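Local coordinates for protein putative thioesterase II (PDB 3BBJ) that probably hydrolyses acyl-CoA thioesters, pairing two hotdog-type domains of the acyl-CoA thioesterase family in one chain, at residues Gly29-Gly33 with Thr34-Gly38; Leu41-Val44 with Leu45-Ala49; Thr93-Glu97 with Gly98-Leu102; Leu192-Leu195 with Pro196-Asp200. All coordinates share one frame; numbering follows the deposited sequence.

The four contacts follow one another along the chain. Contact 1 is the loop between strand 21-26 and helix 38-51, contact 2 lies on that helix, and contact 3 is the tip of the hairpin 88-96/99-109; all three belong to the N-terminal hotdog half. Contact 4, on helix 191-198, belongs to the C-terminal half. Contacts 2 and 4 have centres about 10 Å apart and touch, so the two helices meet where the halves join, and contact 1 also reaches contact 4 through Asn37. Contact 3 packs on contact 2, with centres about 13 Å apart, yet stays about 9 Å from contact 4 at the nearest atoms. Contact 2 thus links hairpin and partner domain.

Contact 1 (Gly29-Gly33 with Thr34-Gly38); sequences GYLIG and TAMNG
The carbonyl O of Ala35 is approached from three sources across the loop 29-38, which joins strand 21-26 to helix 38-51 in the N-terminal hotdog half. Ile32 N gives Ala35 O a nearly straight hydrogen bond of 3.0 Å. Leu31 CA adds a weaker CH...O contact to Ala35 O at 3.5 Å, and Ile32 CG1 rests on the same oxygen. A second backbone bond, from Asn37 N to Tyr30 O at 3.0 Å, completes a single bridge that pairs Leu31 with Met36. The chain turns at Gly33 with an unusual positive phi (132°).

Leu31 and Met36, a selenomethionine, meet obliquely. Leu31 CG stands beside its own backbone N, and branch CD2 of Leu31 presses on Met36 CE at 3.4 Å, tighter than usual for carbons. The bend of the Met36 chain at chi2 (-79°) folds SE back over the bridge, where Met36 SE lies 4.3 Å from Tyr30 CB. Ile32 and Asn37 form a different pair: Ile32 CG2 touches Asn37 CB at 3.8 Å, the side chains crossing at about a right angle.

Tyr30 carries its ring away from the loop to stack on Tyr40 and pack against helix 7-11 and Leu197. Asn37 is the N-cap of helix 38-51: its OD1 accepts from Tyr40 N, while ND2 donates to Asp200 O, so both ends of the amide are engaged and its rotation is fixed. The carbon that carries this amide, Asn37 CB, sits 3.4 Å from Tyr30 O.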
loop_
_atom_site.group_PDB
_atom_site.type_symbol
_atom_site.label_atom_id
_atom_site.label_comp_id
_atom_site.label_asym_id
_atom_site.label_seq_id
_atom_site.Cartn_x
_atom_site.Cartn_y
_atom_site.Cartn_z
ATOM N N GLY A 29 9.235 -2.819 26.197
ATOM C CA GLY A 29 7.968 -3.527 26.358
ATOM C C GLY A 29 7.287 -3.857 25.025
ATOM O O GLY A 29 6.375 -4.684 24.981
ATOM N N TYR A 30 7.726 -3.204 23.945
ATOM C CA TYR A 30 7.158 -3.424 22.606
ATOM C C TYR A 30 8.056 -4.308 21.750
ATOM O O TYR A 30 7.878 -4.394 20.525
ATOM C CB TYR A 30 6.869 -2.085 21.920
ATOM C CG TYR A 30 5.738 -1.326 22.604
ATOM C CD1 TYR A 30 5.993 -0.504 23.695
ATOM C CD2 TYR A 30 4.415 -1.481 22.197
ATOM C CE1 TYR A 30 4.970 0.175 24.336
ATOM C CE2 TYR A 30 3.378 -0.803 22.841
ATOM C CZ TYR A 30 3.670 0.018 23.914
ATOM O OH TYR A 30 2.679 0.696 24.574
ATOM N N LEU A 31 9.001 -4.994 22.408
ATOM C CA LEU A 31 9.901 -5.902 21.717
ATOM C C LEU A 31 9.126 -7.157 21.421
ATOM O O LEU A 31 8.296 -7.587 22.224
ATOM C CB LEU A 31 11.132 -6.242 22.564
ATOM C CG LEU A 31 12.228 -5.184 22.747
ATOM C CD1 LEU A 31 13.193 -5.652 23.833
ATOM C CD2 LEU A 31 12.995 -4.865 21.457
ATOM N N ILE A 32 9.385 -7.716 20.249
ATOM C CA ILE A 32 8.814 -8.986 19.853
ATOM C C ILE A 32 9.925 -10.059 19.780
ATOM O O ILE A 32 9.874 -10.963 18.971
ATOM C CB ILE A 32 8.100 -8.856 18.471
ATOM C CG1 ILE A 32 9.058 -8.360 17.391
ATOM C CG2 ILE A 32 6.939 -7.933 18.551
ATOM C CD1 ILE A 32 8.491 -8.488 15.990
ATOM N N GLY A 33 10.908 -9.971 20.654
ATOM C CA GLY A 33 12.135 -10.739 20.517
ATOM C C GLY A 33 13.263 -9.750 20.713
ATOM O O GLY A 33 13.275 -9.038 21.722
ATOM N N THR A 34 14.209 -9.700 19.774
ATOM C CA THR A 34 15.317 -8.739 19.856
ATOM C C THR A 34 15.019 -7.419 19.113
ATOM O O THR A 34 15.739 -6.417 19.281
ATOM C CB THR A 34 16.620 -9.340 19.297
ATOM O OG1 THR A 34 16.435 -9.726 17.924
ATOM C CG2 THR A 34 17.083 -10.543 20.155
ATOM N N ALA A 35 13.974 -7.427 18.285
ATOM C CA ALA A 35 13.586 -6.234 17.526
ATOM C C ALA A 35 12.295 -5.642 18.061
ATOM O O ALA A 35 11.447 -6.344 18.588
ATOM C CB ALA A 35 13.442 -6.559 16.043
HETATM N N MSE A 36 12.156 -4.335 17.907
HETATM C CA MSE A 36 10.900 -3.652 18.213
HETATM C C MSE A 36 9.811 -3.959 17.194
HETATM O O MSE A 36 10.059 -4.079 15.996
HETATM C CB MSE A 36 11.140 -2.163 18.201
HETATM C CG MSE A 36 12.041 -1.705 19.304
HETATM SE SE MSE A 36 11.015 -1.614 20.908
HETATM C CE MSE A 36 12.426 -1.580 22.048
ATOM N N ASN A 37 8.585 -4.074 17.675
ATOM C CA ASN A 37 7.424 -4.205 16.791
ATOM C C ASN A 37 7.374 -3.006 15.800
ATOM O O ASN A 37 7.611 -1.843 16.190
ATOM C CB ASN A 37 6.150 -4.290 17.639
ATOM C CG ASN A 37 4.884 -4.068 16.825
ATOM O OD1 ASN A 37 4.363 -2.950 16.767
ATOM N ND2 ASN A 37 4.389 -5.126 16.193
ATOM N N GLY A 38 7.083 -3.305 14.527
ATOM C CA GLY A 38 7.057 -2.312 13.466
ATOM C C GLY A 38 6.007 -1.227 13.667
ATOM O O GLY A 38 6.283 -0.046 13.452
#

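Contact 2 (Leu41-Val44 with Leu45-Ala49); sequences LMTV and LQRSA
Residues Leu41-Ala49 run as regular alpha helix, each amide from Leu45 to Ser48 bonding the carbonyl four residues back, with Gln46 N to Met42 O the shortest at 2.7 Å. This is part of helix 38-51, the long helix that the N-terminal hotdog domain wraps in its sheet.

Thr43 and Arg47, one turn apart, lie side by side and point the same way. Thr43 CG2, anti to its own backbone N, is 3.7 Å from Arg47 NH1, meeting the guanidinium obliquely, while Arg47 CG passes 3.5 Å from Thr43 O. The other branch, Thr43 OG1, turns back along the helix to bond Gly39 O, which fixes the rotation of the side chain.

Leu45 takes a different direction, its CG lying 3.3 Å from Leu41 O. This flank of the helix is set on the strands, where Leu45 reaches Tyr63, Ile76 and Leu94, Val44 also packs on Ile76, and Ser48 OG bonds Thr92 OG1. Along another flank, Gln46 is drawn out straight (chi1 178°, chi2 173°), which carries its amide well beyond the helix surface to bond Leu192 O through NE2; the helix thereby meets helix 191-198. At the root of that chain Gln46 CB lies 3.4 Å from Met42 O.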
loop_
_atom_site.group_PDB
_atom_site.type_symbol
_atom_site.label_atom_id
_atom_site.label_comp_id
_atom_site.label_asym_id
_atom_site.label_seq_id
_atom_site.Cartn_x
_atom_site.Cartn_y
_atom_site.Cartn_z
ATOM N N LEU A 41 7.065 1.605 15.938
ATOM C CA LEU A 41 7.975 2.538 15.278
ATOM C C LEU A 41 7.206 3.447 14.311
ATOM O O LEU A 41 7.594 4.601 14.075
ATOM C CB LEU A 41 9.064 1.790 14.517
ATOM C CG LEU A 41 9.874 0.705 15.243
ATOM C CD1 LEU A 41 10.912 0.186 14.294
ATOM C CD2 LEU A 41 10.551 1.205 16.532
HETATM N N MSE A 42 6.112 2.921 13.747
HETATM C CA MSE A 42 5.233 3.728 12.897
HETATM C C MSE A 42 4.534 4.844 13.678
HETATM O O MSE A 42 4.450 5.979 13.212
HETATM C CB MSE A 42 4.219 2.838 12.182
HETATM C CG MSE A 42 4.836 2.139 10.937
HETATM SE SE MSE A 42 3.831 0.640 10.224
HETATM C CE MSE A 42 2.040 1.347 10.447
ATOM N N THR A 43 4.069 4.502 14.872
ATOM C CA THR A 43 3.347 5.391 15.761
ATOM C C THR A 43 4.189 6.616 16.102
ATOM O O THR A 43 3.706 7.756 16.101
ATOM C CB THR A 43 2.962 4.624 17.062
ATOM O OG1 THR A 43 1.944 3.648 16.764
ATOM C CG2 THR A 43 2.456 5.562 18.115
ATOM N N VAL A 44 5.458 6.351 16.383
ATOM C CA VAL A 44 6.434 7.384 16.712
ATOM C C VAL A 44 6.731 8.257 15.493
ATOM O O VAL A 44 6.807 9.487 15.607
ATOM C CB VAL A 44 7.734 6.740 17.258
ATOM C CG1 VAL A 44 8.919 7.686 17.119
ATOM C CG2 VAL A 44 7.544 6.312 18.714
ATOM N N LEU A 45 6.898 7.634 14.331
ATOM C CA LEU A 45 7.160 8.383 13.118
ATOM C C LEU A 45 5.929 9.187 12.733
ATOM O O LEU A 45 6.052 10.327 12.288
ATOM C CB LEU A 45 7.567 7.465 11.968
ATOM C CG LEU A 45 8.947 6.799 11.981
ATOM C CD1 LEU A 45 9.188 6.179 10.588
ATOM C CD2 LEU A 45 10.072 7.783 12.341
ATOM N N GLN A 46 4.739 8.621 12.929
ATOM C CA GLN A 46 3.519 9.362 12.622
ATOM C C GLN A 46 3.485 10.660 13.401
ATOM O O GLN A 46 3.078 11.692 12.852
ATOM C CB GLN A 46 2.252 8.533 12.908
ATOM C CG GLN A 46 0.937 9.296 12.635
ATOM C CD GLN A 46 -0.306 8.419 12.762
ATOM O OE1 GLN A 46 -0.497 7.483 11.992
ATOM N NE2 GLN A 46 -1.175 8.745 13.726
ATOM N N ARG A 47 3.877 10.593 14.680
ATOM C CA ARG A 47 3.872 11.766 15.563
ATOM C C ARG A 47 4.781 12.870 15.061
ATOM O O ARG A 47 4.430 14.047 15.101
ATOM C CB ARG A 47 4.298 11.391 16.992
ATOM C CG ARG A 47 3.189 10.782 17.802
ATOM C CD ARG A 47 3.384 10.955 19.300
ATOM N NE ARG A 47 2.088 10.972 19.975
ATOM C CZ ARG A 47 1.391 9.897 20.338
ATOM N NH1 ARG A 47 1.841 8.673 20.109
ATOM N NH2 ARG A 47 0.212 10.051 20.934
ATOM N N SER A 48 5.964 12.476 14.607
ATOM C CA SER A 48 6.919 13.412 14.066
ATOM C C SER A 48 6.356 14.133 12.853
ATOM O O SER A 48 6.576 15.330 12.675
ATOM C CB SER A 48 8.203 12.677 13.669
ATOM O OG SER A 48 7.959 11.684 12.685
ATOM N N ALA A 49 5.630 13.400 12.023
ATOM C CA ALA A 49 5.124 13.943 10.773
ATOM C C ALA A 49 4.012 14.950 10.984
ATOM O O ALA A 49 3.973 15.986 10.326
ATOM C CB ALA A 49 4.662 12.826 9.864
#

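Contact 3 (Thr93-Glu97 with Gly98-Leu102); sequences TLFQE and GRTIL
Gly98 and Glu97 form the corners of a type I' turn from Gln96 to Arg99, both with positive phi, at the tip of the beta hairpin 88-96/99-109. Next, Arg99 takes both roles toward Gln96: Arg99 O accepts from Gln96 N at 2.9 Å, whereas Arg99 N reaches Gln96 O at 3.3 Å from well above the carbonyl plane, a poorly directed bond. The guanidinium folds back over the turn through a bend at chi3 (-67°). Arg99 NH2 stays 4.4 Å from Glu97 OE1, too far for a salt bridge.

Thr100 lies alongside Phe95, side chains pointing the same way from the strands, though the exact place of the Thr100 methyl is doubtful. Thr100 also packs on Leu81 of the second subunit. Ile101 and Leu102 stand opposite Leu94 as in a classic beta bulge: Ile101 N bonds Leu94 O at 2.8 Å, and Leu102 O accepts from Leu94 N at 2.9 Å, the two strands continuing beyond. Ile101 CD1 reaches Gln96 CB at 3.9 Å, and Gln96 sends NE2 to Ser70 O and Pro73 O.

A sulfate, probably from the crystallisation liquor, lies about 3 Å from the Arg99 side chain, as its positive charge would allow. The contact is thus divided between a polar, exposed turn and the apolar Leu94, Ile101 and Leu102, which pack on helix 38-51.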
loop_
_atom_site.group_PDB
_atom_site.type_symbol
_atom_site.label_atom_id
_atom_site.label_comp_id
_atom_site.label_asym_id
_atom_site.label_seq_id
_atom_site.Cartn_x
_atom_site.Cartn_y
_atom_site.Cartn_z
ATOM N N THR A 93 12.230 9.820 8.933
ATOM C CA THR A 93 13.147 8.686 8.995
ATOM C C THR A 93 13.675 8.476 10.426
ATOM O O THR A 93 14.075 9.434 11.113
ATOM C CB THR A 93 14.320 8.899 8.030
ATOM O OG1 THR A 93 13.816 9.279 6.740
ATOM C CG2 THR A 93 15.187 7.628 7.910
ATOM N N LEU A 94 13.679 7.210 10.859
ATOM C CA LEU A 94 14.144 6.840 12.197
ATOM C C LEU A 94 15.561 6.295 12.145
ATOM O O LEU A 94 15.862 5.416 11.333
ATOM C CB LEU A 94 13.231 5.792 12.814
ATOM C CG LEU A 94 13.569 5.309 14.217
ATOM C CD1 LEU A 94 13.494 6.473 15.213
ATOM C CD2 LEU A 94 12.613 4.176 14.616
ATOM N N PHE A 95 16.410 6.830 13.035
ATOM C CA PHE A 95 17.807 6.426 13.155
ATOM C C PHE A 95 18.101 5.883 14.538
ATOM O O PHE A 95 17.521 6.315 15.530
ATOM C CB PHE A 95 18.720 7.611 12.927
ATOM C CG PHE A 95 18.622 8.197 11.569
ATOM C CD1 PHE A 95 17.613 9.098 11.263
ATOM C CD2 PHE A 95 19.556 7.884 10.600
ATOM C CE1 PHE A 95 17.528 9.659 9.984
ATOM C CE2 PHE A 95 19.476 8.452 9.315
ATOM C CZ PHE A 95 18.462 9.335 9.011
ATOM N N GLN A 96 19.012 4.923 14.598
ATOM C CA GLN A 96 19.443 4.358 15.870
ATOM C C GLN A 96 20.836 3.771 15.698
ATOM O O GLN A 96 21.056 2.906 14.834
ATOM C CB GLN A 96 18.460 3.292 16.376
ATOM C CG GLN A 96 18.585 3.034 17.876
ATOM C CD GLN A 96 17.724 1.876 18.389
ATOM O OE1 GLN A 96 17.666 0.803 17.778
ATOM N NE2 GLN A 96 17.074 2.088 19.539
ATOM N N GLU A 97 21.761 4.240 16.535
ATOM C CA GLU A 97 23.165 3.824 16.503
ATOM C C GLU A 97 23.758 4.080 15.132
ATOM O O GLU A 97 24.380 3.209 14.540
ATOM C CB GLU A 97 23.335 2.358 16.904
ATOM C CG GLU A 97 22.844 2.036 18.309
ATOM C CD GLU A 97 23.497 0.786 18.886
ATOM O OE1 GLU A 97 24.752 0.699 18.867
ATOM O OE2 GLU A 97 22.761 -0.100 19.371
ATOM N N GLY A 98 23.520 5.283 14.630
ATOM C CA GLY A 98 24.059 5.727 13.358
ATOM C C GLY A 98 23.554 5.016 12.118
ATOM O O GLY A 98 24.153 5.158 11.051
ATOM N N ARG A 99 22.459 4.268 12.238
ATOM C CA ARG A 99 21.919 3.513 11.106
ATOM C C ARG A 99 20.433 3.798 10.920
ATOM O O ARG A 99 19.706 3.979 11.910
ATOM C CB ARG A 99 22.181 2.017 11.312
ATOM C CG ARG A 99 23.661 1.631 11.105
ATOM C CD ARG A 99 23.985 0.192 11.516
ATOM N NE ARG A 99 23.857 -0.015 12.965
ATOM C CZ ARG A 99 24.308 -1.081 13.640
ATOM N NH1 ARG A 99 24.945 -2.070 13.011
ATOM N NH2 ARG A 99 24.129 -1.153 14.962
ATOM N N THR A 100 19.992 3.863 9.660
ATOM C CA THR A 100 18.578 4.080 9.372
ATOM C C THR A 100 17.793 2.793 9.636
ATOM O O THR A 100 18.164 1.716 9.205
ATOM C CB THR A 100 18.303 4.614 7.936
ATOM O OG1 THR A 100 18.896 3.746 6.965
ATOM C CG2 THR A 100 18.857 6.025 7.762
ATOM N N ILE A 101 16.699 2.929 10.370
ATOM C CA ILE A 101 15.863 1.801 10.744
ATOM C C ILE A 101 14.698 1.641 9.747
ATOM O O ILE A 101 14.491 0.573 9.146
ATOM C CB ILE A 101 15.303 2.038 12.174
ATOM C CG1 ILE A 101 16.453 2.284 13.174
ATOM C CG2 ILE A 101 14.364 0.897 12.621
ATOM C CD1 ILE A 101 17.475 1.151 13.302
ATOM N N LEU A 102 13.999 2.756 9.551
ATOM C CA LEU A 102 12.720 2.801 8.896
ATOM C C LEU A 102 12.476 4.191 8.346
ATOM O O LEU A 102 12.842 5.174 8.981
ATOM C CB LEU A 102 11.661 2.532 9.971
ATOM C CG LEU A 102 10.175 2.564 9.607
ATOM C CD1 LEU A 102 9.883 1.466 8.585
ATOM C CD2 LEU A 102 9.362 2.386 10.858
#

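Contact 4 (Leu192-Leu195 with Pro196-Asp200); sequences LAFL and PLAVD
Phe194 and Ala198, one turn apart on helix 191-198, make the close-packed side of this contact in the C-terminal hotdog half. The ring swings forward along the helix because Phe194 CG is anti to its backbone N (chi1 166°), and Ala198 CB sits over one face, 3.9 Å from the centroid of the Phe194 ring and displaced toward the rim: a CH-pi contact. Leu197 CD2 comes instead to the ring's edge, 4.2 Å from Phe194 CE1. On the backbone, Phe194 O takes two amides, a straight bond of 2.8 Å from Ala198 N and a weak, bent one from Leu197 N.

The helix is kinked where neither Pro196 N, which has no hydrogen, nor Leu197 N bonds the turn before; Leu197 N makes only the weak bond to Phe194 O. Pro196 offers carbon where an amide would bond, with Pro196 CD 3.4 Å from Leu192 O and Pro196 CG 3.4 Å from Ala193 O. Its ring also packs on Thr43 and Gln46 of helix 38-51.

The partly exposed ends add little between the two segments. Leu192 points away from the next turn and packs on Leu224 and Pro228. Asp200 makes no contact with 192-195; its carboxylate is engaged elsewhere, taking Gly39 N on OD2 and Gln266 NE2 on OD1. Between these ends Leu195 and Val199 are buried, both against Leu253 of strand 246-254; Val199 N bonds Leu195 O, and Val199 CG1 crowds Leu195 O at 3.1 Å.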
loop_
_atom_site.group_PDB
_atom_site.type_symbol
_atom_site.label_atom_id
_atom_site.label_comp_id
_atom_site.label_asym_id
_atom_site.label_seq_id
_atom_site.Cartn_x
_atom_site.Cartn_y
_atom_site.Cartn_z
ATOM N N LEU A 192 -6.538 7.588 16.897
ATOM C CA LEU A 192 -5.806 7.888 15.671
ATOM C C LEU A 192 -4.333 7.651 15.845
ATOM O O LEU A 192 -3.650 7.227 14.907
ATOM C CB LEU A 192 -6.053 9.325 15.243
ATOM C CG LEU A 192 -7.487 9.581 14.796
ATOM C CD1 LEU A 192 -7.807 11.085 14.874
ATOM C CD2 LEU A 192 -7.684 9.017 13.383
ATOM N N ALA A 193 -3.850 7.930 17.053
ATOM C CA ALA A 193 -2.447 7.726 17.399
ATOM C C ALA A 193 -2.115 6.239 17.419
ATOM O O ALA A 193 -0.997 5.845 17.134
ATOM C CB ALA A 193 -2.148 8.361 18.774
ATOM N N PHE A 194 -3.118 5.422 17.740
ATOM C CA PHE A 194 -2.966 3.968 17.937
ATOM C C PHE A 194 -3.142 3.148 16.656
ATOM O O PHE A 194 -2.677 2.016 16.581
ATOM C CB PHE A 194 -3.979 3.524 19.004
ATOM C CG PHE A 194 -4.194 2.026 19.103
ATOM C CD1 PHE A 194 -3.184 1.189 19.546
ATOM C CD2 PHE A 194 -5.447 1.475 18.831
ATOM C CE1 PHE A 194 -3.397 -0.189 19.662
ATOM C CE2 PHE A 194 -5.676 0.094 18.947
ATOM C CZ PHE A 194 -4.648 -0.736 19.367
ATOM N N LEU A 195 -3.803 3.717 15.649
ATOM C CA LEU A 195 -4.031 2.996 14.386
ATOM C C LEU A 195 -2.741 2.423 13.770
ATOM O O LEU A 195 -2.713 1.251 13.394
ATOM C CB LEU A 195 -4.813 3.863 13.382
ATOM C CG LEU A 195 -6.287 4.133 13.744
ATOM C CD1 LEU A 195 -6.985 4.966 12.707
ATOM C CD2 LEU A 195 -7.044 2.821 13.936
ATOM N N PRO A 196 -1.666 3.227 13.690
ATOM C CA PRO A 196 -0.418 2.686 13.109
ATOM C C PRO A 196 0.153 1.469 13.845
ATOM O O PRO A 196 0.788 0.593 13.211
ATOM C CB PRO A 196 0.555 3.874 13.137
ATOM C CG PRO A 196 -0.077 4.921 14.035
ATOM C CD PRO A 196 -1.556 4.648 14.082
ATOM N N LEU A 197 -0.066 1.386 15.160
ATOM C CA LEU A 197 0.311 0.182 15.910
ATOM C C LEU A 197 -0.700 -0.935 15.671
ATOM O O LEU A 197 -0.326 -2.092 15.443
ATOM C CB LEU A 197 0.425 0.455 17.424
ATOM C CG LEU A 197 0.675 -0.765 18.343
ATOM C CD1 LEU A 197 1.888 -1.549 17.911
ATOM C CD2 LEU A 197 0.841 -0.353 19.783
ATOM N N ALA A 198 -1.976 -0.583 15.740
ATOM C CA ALA A 198 -3.080 -1.534 15.552
ATOM C C ALA A 198 -2.948 -2.349 14.275
ATOM O O ALA A 198 -3.115 -3.555 14.295
ATOM C CB ALA A 198 -4.406 -0.796 15.573
ATOM N N VAL A 199 -2.607 -1.704 13.169
ATOM C CA VAL A 199 -2.511 -2.385 11.878
ATOM C C VAL A 199 -1.425 -3.473 11.868
ATOM O O VAL A 199 -1.438 -4.347 10.999
ATOM C CB VAL A 199 -2.229 -1.383 10.702
ATOM C CG1 VAL A 199 -3.209 -0.243 10.691
ATOM C CG2 VAL A 199 -0.846 -0.816 10.789
ATOM N N ASP A 200 -0.470 -3.372 12.796
ATOM C CA ASP A 200 0.631 -4.333 12.938
ATOM C C ASP A 200 0.626 -4.996 14.310
ATOM O O ASP A 200 1.655 -5.497 14.754
ATOM C CB ASP A 200 1.999 -3.643 12.751
ATOM C CG ASP A 200 3.142 -4.646 12.529
ATOM O OD1 ASP A 200 2.935 -5.678 11.850
ATOM O OD2 ASP A 200 4.256 -4.395 13.010
#